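Local coordinates for RNA methyltransferase, TrmH family (Porphyromonas gingivalis, PDB 2I6D), which probably methylates RNA as a member of the TrmH (SpoU) family of SAM-dependent, knotted methyltransferases, at residues A7-F12 / E65-P70. Sequence-based numbering, arbitrary orientation.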
# COMPACT_ATOMS: atom_id res chain seq x y z
N ALA A 7 -5.57 -30.98 -4.51
CA ALA A 7 -4.72 -30.81 -3.34
C ALA A 7 -3.61 -29.80 -3.63
O ALA A 7 -3.28 -28.98 -2.78
CB ALA A 7 -4.13 -32.13 -2.90
N ASN A 8 -3.05 -29.86 -4.84
CA ASN A 8 -2.02 -28.90 -5.24
C ASN A 8 -2.54 -27.46 -5.25
O ASN A 8 -1.86 -26.54 -4.80
CB ASN A 8 -1.41 -29.29 -6.59
CG ASN A 8 -0.59 -30.56 -6.50
OD1 ASN A 8 -0.27 -31.04 -5.40
ND2 ASN A 8 -0.27 -31.14 -7.66
N GLN A 9 -3.75 -27.26 -5.75
CA GLN A 9 -4.31 -25.92 -5.82
C GLN A 9 -4.54 -25.33 -4.43
O GLN A 9 -4.23 -24.17 -4.18
CB GLN A 9 -5.60 -25.93 -6.64
CG GLN A 9 -5.34 -26.12 -8.13
CD GLN A 9 -6.62 -26.27 -8.91
OE1 GLN A 9 -7.58 -26.88 -8.45
NE2 GLN A 9 -6.63 -25.73 -10.12
N ILE A 10 -5.06 -26.15 -3.53
CA ILE A 10 -5.28 -25.74 -2.14
C ILE A 10 -3.94 -25.39 -1.47
O ILE A 10 -3.82 -24.36 -0.83
CB ILE A 10 -6.06 -26.85 -1.38
CG1 ILE A 10 -7.52 -26.89 -1.89
CG2 ILE A 10 -6.00 -26.62 0.14
CD1 ILE A 10 -8.33 -28.06 -1.36
N LYS A 11 -2.93 -26.23 -1.65
CA LYS A 11 -1.60 -25.96 -1.11
C LYS A 11 -1.05 -24.63 -1.64
O LYS A 11 -0.59 -23.77 -0.88
CB LYS A 11 -0.67 -27.13 -1.44
CG LYS A 11 0.75 -26.98 -0.94
CD LYS A 11 1.52 -28.27 -1.26
CE LYS A 11 2.94 -28.24 -0.73
NZ LYS A 11 3.79 -27.31 -1.54
N PHE A 12 -1.14 -24.44 -2.96
CA PHE A 12 -0.72 -23.19 -3.58
C PHE A 12 -1.43 -21.96 -3.01
O PHE A 12 -0.78 -21.01 -2.58
CB PHE A 12 -0.94 -23.27 -5.10
CG PHE A 12 -0.73 -21.98 -5.81
CD1 PHE A 12 0.56 -21.53 -6.08
CD2 PHE A 12 -1.82 -21.20 -6.22
CE1 PHE A 12 0.77 -20.32 -6.73
CE2 PHE A 12 -1.62 -20.00 -6.88
CZ PHE A 12 -0.32 -19.56 -7.14
N GLU A 65 -6.81 -19.60 -14.63
CA GLU A 65 -7.51 -20.78 -14.16
C GLU A 65 -8.70 -20.38 -13.27
O GLU A 65 -8.51 -19.82 -12.17
CB GLU A 65 -6.57 -21.70 -13.42
CG GLU A 65 -7.24 -22.96 -12.96
CD GLU A 65 -6.32 -24.14 -13.00
OE1 GLU A 65 -6.84 -25.25 -13.21
OE2 GLU A 65 -5.09 -23.94 -12.82
N VAL A 66 -9.90 -20.66 -13.75
CA VAL A 66 -11.13 -20.30 -13.07
C VAL A 66 -11.80 -21.56 -12.56
O VAL A 66 -12.05 -22.50 -13.33
CB VAL A 66 -12.07 -19.52 -14.02
CG1 VAL A 66 -13.39 -19.21 -13.32
CG2 VAL A 66 -11.39 -18.24 -14.49
N VAL A 67 -12.06 -21.61 -11.25
CA VAL A 67 -12.65 -22.82 -10.65
C VAL A 67 -13.95 -22.40 -10.02
O VAL A 67 -13.95 -21.57 -9.13
CB VAL A 67 -11.76 -23.48 -9.56
CG1 VAL A 67 -12.40 -24.78 -9.05
CG2 VAL A 67 -10.33 -23.77 -10.07
N GLU A 68 -15.07 -22.95 -10.50
CA GLU A 68 -16.35 -22.68 -9.87
C GLU A 68 -16.56 -23.71 -8.78
O GLU A 68 -16.51 -24.91 -9.05
CB GLU A 68 -17.50 -22.73 -10.89
CG GLU A 68 -18.90 -22.53 -10.27
CD GLU A 68 -20.04 -23.02 -11.18
OE1 GLU A 68 -20.23 -22.42 -12.26
OE2 GLU A 68 -20.75 -23.99 -10.81
N LEU A 69 -16.80 -23.23 -7.56
CA LEU A 69 -16.97 -24.10 -6.40
C LEU A 69 -18.42 -24.16 -5.93
O LEU A 69 -19.15 -23.17 -6.07
CB LEU A 69 -16.07 -23.62 -5.26
CG LEU A 69 -14.56 -23.74 -5.50
CD1 LEU A 69 -13.84 -23.12 -4.34
CD2 LEU A 69 -14.13 -25.17 -5.66
N PRO A 70 -18.84 -25.30 -5.36
CA PRO A 70 -20.24 -25.36 -4.92
C PRO A 70 -20.45 -24.47 -3.71
O PRO A 70 -19.49 -24.14 -3.01
CB PRO A 70 -20.42 -26.83 -4.53
CG PRO A 70 -19.05 -27.27 -4.12
CD PRO A 70 -18.11 -26.54 -5.05
O HOH W 1 -3.76 -24.77 -10.84
O HOH W 2 -8.74 -26.22 -12.07
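Q9 and V67 have the nearest CA atoms across the segments, 10.1 Å apart. Residues 7-12 lie on a helix, and segment 65-70 begins as a strand. The gap is bridged by side chains, and only 94 Å² of surface is buried between the segments.

Q9 carries the contact from the helix. Its CG is anti to the carbonyl carbon (chi1 -72°), and the chain runs on extended, which brings the amide to the strand. E65 reaches back from the opposite direction. NE2 of Q9 lies over the face of the E65 carboxylate, 3.3 Å from E65 CD and 3.1 Å from E65 OE1. The amide and carboxylate planes are 72° apart.

Two waters join these groups, and each accepts a hydrogen bond from Q9 NE2. One is 3.1 Å from Q9 NE2 and bonds on to E65 OE2. The other is 2.9 Å from Q9 NE2 and bonds on to E65 OE1. The water-to-carboxylate distances are unusually short, so their exact values are doubtful. The other end of the amide is held too: Q9 OE1 accepts a hydrogen bond from the backbone N of S6. This bond would limit rotation of the amide. V67 CG2 makes a loose van der Waals contact, 4.2 Å from Q9 NE2.

The contact lies in the range assigned to the MRM3-like substrate-binding domain. Strand 65-69 is an outermost strand of its four-stranded mixed sheet and runs parallel to strand 45-51. M47 on that neighbour touches both Q9 and E65, and R46 touches F12. Helix 7-15 therefore lies over these two strands at the sheet edge.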